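Local structure of ESSC (Geobacillus thermodenitrificans, 5FWH) at residues A[58-62]-A[63-67]; A[125-129]-A[130-134]; A[87-90]-A[91-95]. The protein forms the N-terminal forkhead-associated region of EssC, an FtsK/SpoIIIE-type ATPase component of the bacterial type VII secretion apparatus, and probably mediates protein contacts there. All coordinates share one frame; numbering follows the deposited sequence.

How the interactions relate
The three contacts follow the chain in the order interaction 1, interaction 3, interaction 2, and none touches another. Interaction 1 is the bulged hairpin 57-60/65-69 at the edge of a five-stranded mixed sheet; interaction 2 is the tight hairpin 123-128/131-136 in a six-stranded mixed sheet. Their centres lie about 44 Å apart, on opposite sides of the chain's centre. Interaction 3 comes between them, its centre about 22 Å from that of interaction 1 and 28 Å from that of interaction 2. There the chain leaves strand 84-88 of one sheet and enters strand 94-99 of another, so residues 87-95 connect the two all-beta halves that carry the hairpins.

Interaction 1 of 3, residues A[58-62]-A[63-67]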
ATOM      1  N   ALA A  58     -10.532 -15.588  -5.069  1.00 47.29           N
ATOM      2  CA  ALA A  58     -10.317 -16.906  -4.513  1.00 47.90           C
ATOM      3  C   ALA A  58      -8.792 -17.036  -4.433  1.00 45.68           C
ATOM      4  O   ALA A  58      -8.078 -16.613  -5.341  1.00 41.51           O
ATOM      5  CB  ALA A  58     -10.913 -17.943  -5.399  1.00 48.27           C
ATOM      6  N   VAL A  59      -8.336 -17.529  -3.293  1.00 43.83           N
ATOM      7  CA  VAL A  59      -6.954 -17.754  -3.025  1.00 44.15           C
ATOM      8  C   VAL A  59      -6.788 -19.265  -2.937  1.00 45.10           C
ATOM      9  O   VAL A  59      -7.423 -19.962  -2.109  1.00 45.24           O
ATOM     10  CB  VAL A  59      -6.422 -17.098  -1.720  1.00 43.66           C
ATOM     11  CG1 VAL A  59      -4.924 -17.413  -1.566  1.00 43.82           C
ATOM     12  CG2 VAL A  59      -6.553 -15.581  -1.736  1.00 42.71           C
ATOM     13  N   LEU A  60      -5.931 -19.766  -3.795  1.00 44.38           N
ATOM     14  CA  LEU A  60      -5.591 -21.190  -3.809  1.00 47.63           C
ATOM     15  C   LEU A  60      -4.053 -21.349  -3.640  1.00 47.47           C
ATOM     16  O   LEU A  60      -3.251 -20.535  -4.076  1.00 48.73           O
ATOM     17  CB  LEU A  60      -6.039 -21.829  -5.118  1.00 48.84           C
ATOM     18  CG  LEU A  60      -7.233 -21.303  -5.917  1.00 52.43           C
ATOM     19  CD1 LEU A  60      -7.111 -21.790  -7.351  1.00 53.90           C
ATOM     20  CD2 LEU A  60      -8.534 -21.835  -5.335  1.00 56.71           C
ATOM     21  N   GLN A  61      -3.610 -22.395  -3.009  1.00 53.06           N
ATOM     22  CA  GLN A  61      -2.159 -22.563  -2.882  1.00 55.78           C
ATOM     23  C   GLN A  61      -1.633 -23.802  -3.620  1.00 57.10           C
ATOM     24  O   GLN A  61      -0.605 -23.711  -4.264  1.00 56.86           O
ATOM     25  CB  GLN A  61      -1.743 -22.499  -1.430  1.00 57.88           C
ATOM     26  CG  GLN A  61      -0.281 -22.848  -1.174  1.00 59.82           C
ATOM     27  CD  GLN A  61       0.098 -22.690   0.289  1.00 61.16           C
ATOM     28  OE1 GLN A  61      -0.748 -22.863   1.172  1.00 59.23           O
ATOM     29  NE2 GLN A  61       1.370 -22.379   0.549  1.00 60.75           N
ATOM     30  N   GLY A  62      -2.334 -24.929  -3.578  1.00 56.57           N
ATOM     31  CA  GLY A  62      -1.948 -26.019  -4.509  1.00 61.18           C
ATOM     32  C   GLY A  62      -2.997 -26.336  -5.561  1.00 61.86           C
ATOM     33  O   GLY A  62      -3.248 -27.493  -5.873  1.00 61.61           O
ATOM     34  N   GLY A  63      -3.652 -25.316  -6.087  1.00 60.85           N
ATOM     35  CA  GLY A  63      -4.890 -25.554  -6.795  1.00 61.58           C
ATOM     36  C   GLY A  63      -6.041 -25.824  -5.847  1.00 64.81           C
ATOM     37  O   GLY A  63      -7.182 -26.030  -6.299  1.00 67.71           O
ATOM     38  N   ARG A  64      -5.767 -25.804  -4.538  1.00 64.94           N
ATOM     39  CA  ARG A  64      -6.823 -25.870  -3.562  1.00 66.00           C
ATOM     40  C   ARG A  64      -6.938 -24.548  -2.802  1.00 61.82           C
ATOM     41  O   ARG A  64      -5.927 -23.849  -2.522  1.00 55.27           O
ATOM     42  CB  ARG A  64      -6.689 -27.078  -2.624  1.00 69.92           C
ATOM     43  CG  ARG A  64      -5.376 -27.251  -1.874  1.00 69.74           C
ATOM     44  CD  ARG A  64      -5.238 -28.713  -1.464  1.00 71.52           C
ATOM     45  NE  ARG A  64      -3.950 -28.917  -0.820  1.00 73.58           N
ATOM     46  CZ  ARG A  64      -3.261 -30.059  -0.780  1.00 74.40           C
ATOM     47  NH1 ARG A  64      -3.711 -31.206  -1.334  1.00 77.49           N
ATOM     48  NH2 ARG A  64      -2.097 -30.056  -0.151  1.00 73.74           N
ATOM     49  N   GLN A  65      -8.188 -24.246  -2.487  1.00 58.76           N
ATOM     50  CA  GLN A  65      -8.566 -23.007  -1.851  1.00 61.05           C
ATOM     51  C   GLN A  65      -8.124 -22.962  -0.367  1.00 60.85           C
ATOM     52  O   GLN A  65      -8.212 -23.945   0.363  1.00 59.20           O
ATOM     53  CB  GLN A  65     -10.061 -22.773  -2.006  1.00 61.91           C
ATOM     54  CG  GLN A  65     -10.408 -21.284  -2.072  1.00 64.99           C
ATOM     55  CD  GLN A  65     -11.831 -21.038  -2.545  1.00 66.99           C
ATOM     56  OE1 GLN A  65     -12.212 -21.446  -3.640  1.00 68.75           O
ATOM     57  NE2 GLN A  65     -12.627 -20.381  -1.715  1.00 69.91           N
ATOM     58  N   ILE A  66      -7.525 -21.850   0.018  1.00 57.60           N
ATOM     59  CA  ILE A  66      -7.125 -21.624   1.386  1.00 59.11           C
ATOM     60  C   ILE A  66      -7.777 -20.358   1.911  1.00 61.69           C
ATOM     61  O   ILE A  66      -7.624 -20.048   3.096  1.00 62.25           O
ATOM     62  CB  ILE A  66      -5.597 -21.586   1.553  1.00 59.68           C
ATOM     63  CG1 ILE A  66      -4.967 -20.494   0.671  1.00 59.54           C
ATOM     64  CG2 ILE A  66      -5.000 -22.949   1.202  1.00 60.88           C
ATOM     65  CD1 ILE A  66      -3.540 -20.155   1.039  1.00 60.28           C
ATOM     66  N   GLY A  67      -8.533 -19.658   1.058  1.00 59.99           N
ATOM     67  CA  GLY A  67      -9.235 -18.452   1.493  1.00 61.50           C
ATOM     68  C   GLY A  67      -9.977 -17.745   0.377  1.00 58.87           C
ATOM     69  O   GLY A  67      -9.954 -18.142  -0.789  1.00 56.92           O
TER
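L60 lays its CD2 methyl over the backbone of Q65, 3.7 Å from Q65 CA, and the CB and CG of Q65 pack against the same methyl. These two residues are a non-hydrogen-bonded antiparallel pair with their side chains on one face of the hairpin. Q65 runs out extended from CG, and its amide end reaches onward along its own strand, where NE2 bonds to E68 OE2.

The branch of I66 packs away from the face of L60 and Q65, beside V59 and Q61. Its CG1 lies between the backbone N and the carbonyl carbon (chi1 58°), which brings the branch close to the 58-62 segment: I66 CG1 meets V59 CG1 at 3.8 Å, while I66 CD1 reaches Q61 CB, also at 3.8 Å. Both approaches are oblique crossings of aliphatic groups.

The backbone departs from regular pairing here. I66 N gives a bond of 2.8 Å to V59 O, and G67 N adds a weak one of 3.4 Å to the same oxygen; two residues facing V59 make a classic beta bulge. V59 N returns a bond to G67 O at 3.0 Å. Closer to the turn, Q61 N bonds to R64 O at 2.8 Å. At G63, phi is 76° and a side chain would run into the carbonyl oxygen of G62.

The hairpin closes one side of the mixed sheet: strand 65-69 is outermost in this chain, and strand 57-60 pairs on its other flank with strand 46-50, through backbone bonds from A58 to E49 and from L60 to Q47.

Interaction 2 of 3, residues A[125-129]-A[130-134]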
ATOM      1  N   LEU A 125       5.385  13.295   8.375  1.00 42.54           N
ATOM      2  CA  LEU A 125       6.111  13.947   7.272  1.00 42.10           C
ATOM      3  C   LEU A 125       6.565  15.326   7.756  1.00 46.65           C
ATOM      4  O   LEU A 125       5.756  16.086   8.291  1.00 46.45           O
ATOM      5  CB  LEU A 125       5.224  14.081   6.071  1.00 39.23           C
ATOM      6  CG  LEU A 125       4.714  12.759   5.437  1.00 37.50           C
ATOM      7  CD1 LEU A 125       3.806  13.108   4.267  1.00 36.64           C
ATOM      8  CD2 LEU A 125       5.790  11.943   4.808  1.00 38.15           C
ATOM      9  N   ARG A 126       7.834  15.650   7.561  1.00 48.17           N
ATOM     10  CA  ARG A 126       8.348  16.941   7.979  1.00 53.12           C
ATOM     11  C   ARG A 126       9.177  17.623   6.951  1.00 54.08           C
ATOM     12  O   ARG A 126      10.073  17.017   6.334  1.00 48.20           O
ATOM     13  CB  ARG A 126       9.267  16.773   9.161  1.00 59.56           C
ATOM     14  CG  ARG A 126       8.523  16.694  10.435  1.00 62.98           C
ATOM     15  CD  ARG A 126       9.475  16.493  11.572  1.00 70.23           C
ATOM     16  NE  ARG A 126       8.752  15.783  12.601  1.00 75.65           N
ATOM     17  CZ  ARG A 126       9.305  15.053  13.559  1.00 81.49           C
ATOM     18  NH1 ARG A 126      10.635  14.947  13.710  1.00 80.82           N
ATOM     19  NH2 ARG A 126       8.480  14.446  14.405  1.00 89.15           N
ATOM     20  N   LYS A 127       8.918  18.911   6.844  1.00 55.97           N
ATOM     21  CA  LYS A 127       9.506  19.714   5.837  1.00 61.26           C
ATOM     22  C   LYS A 127      10.716  20.429   6.400  1.00 64.54           C
ATOM     23  O   LYS A 127      10.630  21.085   7.441  1.00 69.30           O
ATOM     24  CB  LYS A 127       8.495  20.715   5.337  1.00 61.81           C
ATOM     25  CG  LYS A 127       8.860  21.230   3.977  1.00 65.31           C
ATOM     26  CD  LYS A 127       7.747  22.080   3.443  1.00 70.66           C
ATOM     27  CE  LYS A 127       8.052  22.483   2.024  1.00 74.03           C
ATOM     28  NZ  LYS A 127       7.318  23.735   1.684  1.00 78.38           N
ATOM     29  N   HIS A 128      11.849  20.258   5.744  1.00 68.33           N
ATOM     30  CA  HIS A 128      13.094  20.938   6.132  1.00 73.41           C
ATOM     31  C   HIS A 128      13.658  21.551   4.854  1.00 70.80           C
ATOM     32  O   HIS A 128      13.775  20.865   3.854  1.00 65.70           O
ATOM     33  CB  HIS A 128      14.110  19.967   6.733  1.00 79.43           C
ATOM     34  CG  HIS A 128      13.633  19.222   7.955  1.00 83.17           C
ATOM     35  ND1 HIS A 128      13.159  19.855   9.088  1.00 84.94           N
ATOM     36  CD2 HIS A 128      13.626  17.897   8.240  1.00 80.12           C
ATOM     37  CE1 HIS A 128      12.855  18.951  10.004  1.00 82.94           C
ATOM     38  NE2 HIS A 128      13.126  17.757   9.512  1.00 81.23           N
ATOM     39  N   ARG A 129      13.934  22.852   4.870  1.00 74.23           N
ATOM     40  CA  ARG A 129      14.585  23.568   3.761  1.00 76.13           C
ATOM     41  C   ARG A 129      14.028  23.172   2.398  1.00 72.09           C
ATOM     42  O   ARG A 129      14.772  22.921   1.458  1.00 76.71           O
ATOM     43  CB  ARG A 129      16.136  23.419   3.833  1.00 80.84           C
ATOM     44  CG  ARG A 129      16.695  22.002   3.687  1.00 85.73           C
ATOM     45  CD  ARG A 129      18.226  21.861   3.765  1.00 90.76           C
ATOM     46  NE  ARG A 129      18.947  22.542   2.683  1.00 94.81           N
ATOM     47  CZ  ARG A 129      19.355  23.817   2.702  1.00 99.93           C
ATOM     48  NH1 ARG A 129      19.132  24.624   3.750  1.00102.54           N
ATOM     49  NH2 ARG A 129      19.997  24.308   1.645  1.00103.04           N
ATOM     50  N   GLY A 130      12.705  23.098   2.302  1.00 69.73           N
ATOM     51  CA  GLY A 130      12.045  22.733   1.057  1.00 67.71           C
ATOM     52  C   GLY A 130      11.986  21.246   0.735  1.00 67.74           C
ATOM     53  O   GLY A 130      11.491  20.881  -0.331  1.00 69.72           O
ATOM     54  N   GLN A 131      12.437  20.383   1.645  1.00 66.25           N
ATOM     55  CA  GLN A 131      12.455  18.944   1.419  1.00 64.04           C
ATOM     56  C   GLN A 131      11.590  18.238   2.438  1.00 58.84           C
ATOM     57  O   GLN A 131      11.744  18.467   3.631  1.00 60.20           O
ATOM     58  CB  GLN A 131      13.891  18.424   1.581  1.00 71.82           C
ATOM     59  CG  GLN A 131      14.924  19.093   0.669  1.00 78.07           C
ATOM     60  CD  GLN A 131      14.472  19.168  -0.793  1.00 81.74           C
ATOM     61  OE1 GLN A 131      14.116  20.247  -1.285  1.00 85.15           O
ATOM     62  NE2 GLN A 131      14.453  18.020  -1.484  1.00 80.67           N
ATOM     63  N   TRP A 132      10.721  17.342   1.988  1.00 51.68           N
ATOM     64  CA  TRP A 132       9.986  16.502   2.932  1.00 46.53           C
ATOM     65  C   TRP A 132      10.804  15.325   3.396  1.00 45.61           C
ATOM     66  O   TRP A 132      11.461  14.663   2.598  1.00 46.63           O
ATOM     67  CB  TRP A 132       8.665  16.044   2.319  1.00 44.89           C
ATOM     68  CG  TRP A 132       7.713  17.138   2.210  1.00 43.09           C
ATOM     69  CD1 TRP A 132       7.383  17.847   1.062  1.00 44.71           C
ATOM     70  CD2 TRP A 132       6.920  17.673   3.243  1.00 41.67           C
ATOM     71  NE1 TRP A 132       6.429  18.790   1.350  1.00 42.63           N
ATOM     72  CE2 TRP A 132       6.118  18.709   2.668  1.00 43.03           C
ATOM     73  CE3 TRP A 132       6.794  17.390   4.596  1.00 44.22           C
ATOM     74  CZ2 TRP A 132       5.243  19.480   3.409  1.00 44.24           C
ATOM     75  CZ3 TRP A 132       5.903  18.152   5.353  1.00 46.09           C
ATOM     76  CH2 TRP A 132       5.145  19.201   4.756  1.00 45.62           C
ATOM     77  N   VAL A 133      10.779  15.075   4.695  1.00 45.56           N
ATOM     78  CA  VAL A 133      11.322  13.858   5.298  1.00 44.69           C
ATOM     79  C   VAL A 133      10.180  12.978   5.842  1.00 43.86           C
ATOM     80  O   VAL A 133       9.245  13.464   6.454  1.00 46.02           O
ATOM     81  CB  VAL A 133      12.250  14.239   6.456  1.00 47.44           C
ATOM     82  CG1 VAL A 133      12.772  13.013   7.191  1.00 49.56           C
ATOM     83  CG2 VAL A 133      13.416  15.021   5.897  1.00 50.62           C
ATOM     84  N   VAL A 134      10.261  11.686   5.589  1.00 45.40           N
ATOM     85  CA  VAL A 134       9.380  10.716   6.216  1.00 44.27           C
ATOM     86  C   VAL A 134      10.042  10.132   7.469  1.00 46.69           C
ATOM     87  O   VAL A 134      11.165   9.628   7.382  1.00 50.90           O
ATOM     88  CB  VAL A 134       8.935   9.593   5.258  1.00 41.70           C
ATOM     89  CG1 VAL A 134      10.095   8.832   4.644  1.00 44.71           C
ATOM     90  CG2 VAL A 134       7.988   8.647   6.000  1.00 39.52           C
TER
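Strands 125-128 and 131-134 run antiparallel, with 147° between their directions, and a type I' turn from H128 to Q131 joins them. R126 and V133 form a hydrogen-bonded pair, R126 N to V133 O at 2.8 Å, and H128 with Q131 forms the next, H128 N reaching Q131 O at 2.8 Å. G130, at phi 80°, takes the second corner of the turn.

K127 and W132 dominate one face. With CG anti to the backbone N (chi1 -159°) and the chain extended beyond it, K127 runs over the indole: K127 CB sits 3.6 Å from the centroid of the W132 six-membered ring, a CH-pi contact, and K127 CD lies 3.6 Å from W132 CZ2. L125 CB touches W132 CE3. E173 holds both polar ends, taking K127 NZ in a salt bridge and W132 NE1 on its backbone O. Replacing W132 with an alanine would probably deprive the K127 methylenes of their flat support and open a gap beside L125 and F170, whose ring stacks on the indole. On the other face H128 CD2 meets V133 CG2.

This is a 2:2 beta hairpin with a type I' loop, R129-G130, in the all-beta FHA-type region.

Interaction 3 of 3, residues A[87-90]-A[91-95]; sequences AWSG and EEQRK
At W88 the indole swings opposite the backbone N (chi1 -175°), and E91, three residues on, has its CG anti to its own carbonyl carbon (chi1 -74°) with the chain extended from there; together these turns bring the carboxylate up to the indole. E91 OE2 comes in at the ring's edge, near its plane, 3.8 Å from W88 CH2, while E91 CG lies 3.9 Å from W88 CZ2. The ring and carboxylate planes stand 49° apart, and no hydrogen bond joins the two groups. Each has its polar partner elsewhere: W88 NE1 bonds to S2 OG, and E91 OE2 makes a weak bond to S55 N. The backbone N of G90 lies over one face of the same indole, displaced toward its rim.

S89 turns its CB toward the following segment and meets the end of Q93, with S89 CB 3.8 Å from Q93 CD. Its hydroxyl is occupied next door: S89 OG bonds to G90 O at 2.5 Å, in the carbonyl plane and on a lone pair, and is also engaged with Q3 N. The bond, short as modelled, probably helps fix the G90-E91 peptide. At the positive phi of G90 a side chain would press against the carbonyl oxygen of S89, so the lack of one lets the backbone swing round here.

Further along, R94 NH2 forms a salt bridge with E92 OE2 at 3.1 Å. Residues 89-93 connect two sheets rather than forming a hairpin, carrying the chain from strand 84-88 of a four-stranded antiparallel sheet into strand 94-99 of a seven-stranded one, consistent with two consecutive beta-sandwich units of the FHA kind.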
ATOM      1  N   ALA A  87      -3.033  -8.821   0.306  1.00 42.53           N
ATOM      2  CA  ALA A  87      -4.132  -8.012   0.706  1.00 44.43           C
ATOM      3  C   ALA A  87      -4.736  -7.496  -0.590  1.00 46.83           C
ATOM      4  O   ALA A  87      -4.030  -7.373  -1.615  1.00 47.80           O
ATOM      5  CB  ALA A  87      -3.617  -6.894   1.544  1.00 43.77           C
ATOM      6  N   TRP A  88      -6.031  -7.232  -0.552  1.00 46.50           N
ATOM      7  CA  TRP A  88      -6.734  -6.766  -1.693  1.00 46.39           C
ATOM      8  C   TRP A  88      -7.453  -5.508  -1.322  1.00 46.45           C
ATOM      9  O   TRP A  88      -8.080  -5.435  -0.274  1.00 46.62           O
ATOM     10  CB  TRP A  88      -7.655  -7.853  -2.190  1.00 47.29           C
ATOM     11  CG  TRP A  88      -8.363  -7.545  -3.456  1.00 48.07           C
ATOM     12  CD1 TRP A  88      -7.824  -7.016  -4.563  1.00 49.07           C
ATOM     13  CD2 TRP A  88      -9.754  -7.759  -3.745  1.00 51.01           C
ATOM     14  NE1 TRP A  88      -8.774  -6.880  -5.540  1.00 51.12           N
ATOM     15  CE2 TRP A  88      -9.969  -7.349  -5.071  1.00 52.18           C
ATOM     16  CE3 TRP A  88     -10.827  -8.249  -3.013  1.00 51.84           C
ATOM     17  CZ2 TRP A  88     -11.230  -7.419  -5.693  1.00 54.79           C
ATOM     18  CZ3 TRP A  88     -12.068  -8.361  -3.622  1.00 55.89           C
ATOM     19  CH2 TRP A  88     -12.270  -7.924  -4.949  1.00 57.07           C
ATOM     20  N   SER A  89      -7.358  -4.524  -2.211  1.00 42.86           N
ATOM     21  CA  SER A  89      -8.022  -3.225  -2.106  1.00 43.96           C
ATOM     22  C   SER A  89      -9.508  -3.243  -2.412  1.00 46.46           C
ATOM     23  O   SER A  89     -10.228  -2.297  -2.076  1.00 48.35           O
ATOM     24  CB  SER A  89      -7.425  -2.257  -3.197  1.00 44.81           C
ATOM     25  OG  SER A  89      -7.929  -2.603  -4.530  1.00 42.86           O
ATOM     26  N   GLY A  90      -9.953  -4.220  -3.165  1.00 47.31           N
ATOM     27  CA  GLY A  90     -11.302  -4.201  -3.673  1.00 53.20           C
ATOM     28  C   GLY A  90     -11.294  -3.470  -5.003  1.00 56.43           C
ATOM     29  O   GLY A  90     -10.266  -2.944  -5.451  1.00 51.42           O
ATOM     30  N   GLU A  91     -12.455  -3.460  -5.641  1.00 59.12           N
ATOM     31  CA  GLU A  91     -12.513  -3.080  -7.031  1.00 67.43           C
ATOM     32  C   GLU A  91     -12.374  -1.549  -7.254  1.00 69.04           C
ATOM     33  O   GLU A  91     -12.137  -1.158  -8.389  1.00 74.53           O
ATOM     34  CB  GLU A  91     -13.753  -3.701  -7.720  1.00 72.39           C
ATOM     35  CG  GLU A  91     -13.564  -5.212  -7.973  1.00 79.62           C
ATOM     36  CD  GLU A  91     -14.864  -6.027  -8.108  1.00 82.19           C
ATOM     37  OE1 GLU A  91     -15.855  -5.474  -8.652  1.00 84.15           O
ATOM     38  OE2 GLU A  91     -14.885  -7.221  -7.673  1.00 82.06           O
ATOM     39  N   GLU A  92     -12.435  -0.721  -6.189  1.00 64.96           N
ATOM     40  CA  GLU A  92     -12.553   0.706  -6.335  1.00 62.35           C
ATOM     41  C   GLU A  92     -11.664   1.473  -5.361  1.00 59.82           C
ATOM     42  O   GLU A  92     -11.553   1.144  -4.193  1.00 58.12           O
ATOM     43  CB  GLU A  92     -13.995   1.117  -6.134  1.00 65.96           C
ATOM     44  CG  GLU A  92     -14.285   2.584  -6.485  1.00 70.62           C
ATOM     45  CD  GLU A  92     -15.746   3.010  -6.243  1.00 75.66           C
ATOM     46  OE1 GLU A  92     -16.631   2.167  -5.968  1.00 80.94           O
ATOM     47  OE2 GLU A  92     -16.015   4.217  -6.321  1.00 79.21           O
ATOM     48  N   GLN A  93     -11.078   2.546  -5.860  1.00 57.26           N
ATOM     49  CA  GLN A  93     -10.115   3.329  -5.110  1.00 58.79           C
ATOM     50  C   GLN A  93     -10.212   4.754  -5.527  1.00 59.13           C
ATOM     51  O   GLN A  93     -10.377   5.004  -6.731  1.00 57.53           O
ATOM     52  CB  GLN A  93      -8.699   2.785  -5.397  1.00 59.55           C
ATOM     53  CG  GLN A  93      -8.365   1.503  -4.618  1.00 58.67           C
ATOM     54  CD  GLN A  93      -6.863   1.206  -4.633  1.00 63.68           C
ATOM     55  OE1 GLN A  93      -6.328   0.773  -5.657  1.00 67.54           O
ATOM     56  NE2 GLN A  93      -6.171   1.455  -3.508  1.00 62.85           N
ATOM     57  N   ARG A  94     -10.109   5.668  -4.537  1.00 60.68           N
ATOM     58  CA  ARG A  94     -10.154   7.125  -4.758  1.00 63.72           C
ATOM     59  C   ARG A  94      -8.960   7.962  -4.272  1.00 61.08           C
ATOM     60  O   ARG A  94      -8.226   7.569  -3.328  1.00 51.51           O
ATOM     61  CB  ARG A  94     -11.442   7.718  -4.192  1.00 72.10           C
ATOM     62  CG  ARG A  94     -11.713   7.457  -2.713  1.00 75.45           C
ATOM     63  CD  ARG A  94     -13.115   7.978  -2.351  1.00 83.31           C
ATOM     64  NE  ARG A  94     -14.111   7.780  -3.425  1.00 86.53           N
ATOM     65  CZ  ARG A  94     -15.088   6.857  -3.474  1.00 88.69           C
ATOM     66  NH1 ARG A  94     -15.311   5.986  -2.490  1.00 89.35           N
ATOM     67  NH2 ARG A  94     -15.864   6.810  -4.550  1.00 90.44           N
ATOM     68  N   LYS A  95      -8.859   9.148  -4.893  1.00 59.30           N
ATOM     69  CA  LYS A  95      -7.668   9.978  -4.930  1.00 60.37           C
ATOM     70  C   LYS A  95      -7.985  11.388  -4.466  1.00 58.25           C
ATOM     71  O   LYS A  95      -8.828  12.090  -5.050  1.00 60.14           O
ATOM     72  CB  LYS A  95      -7.080   9.989  -6.350  1.00 67.99           C
ATOM     73  CG  LYS A  95      -5.591  10.332  -6.376  1.00 73.99           C
ATOM     74  CD  LYS A  95      -4.914  10.121  -7.721  1.00 77.72           C
ATOM     75  CE  LYS A  95      -5.179  11.283  -8.652  1.00 81.45           C
ATOM     76  NZ  LYS A  95      -4.615  12.570  -8.158  1.00 83.35           N
TER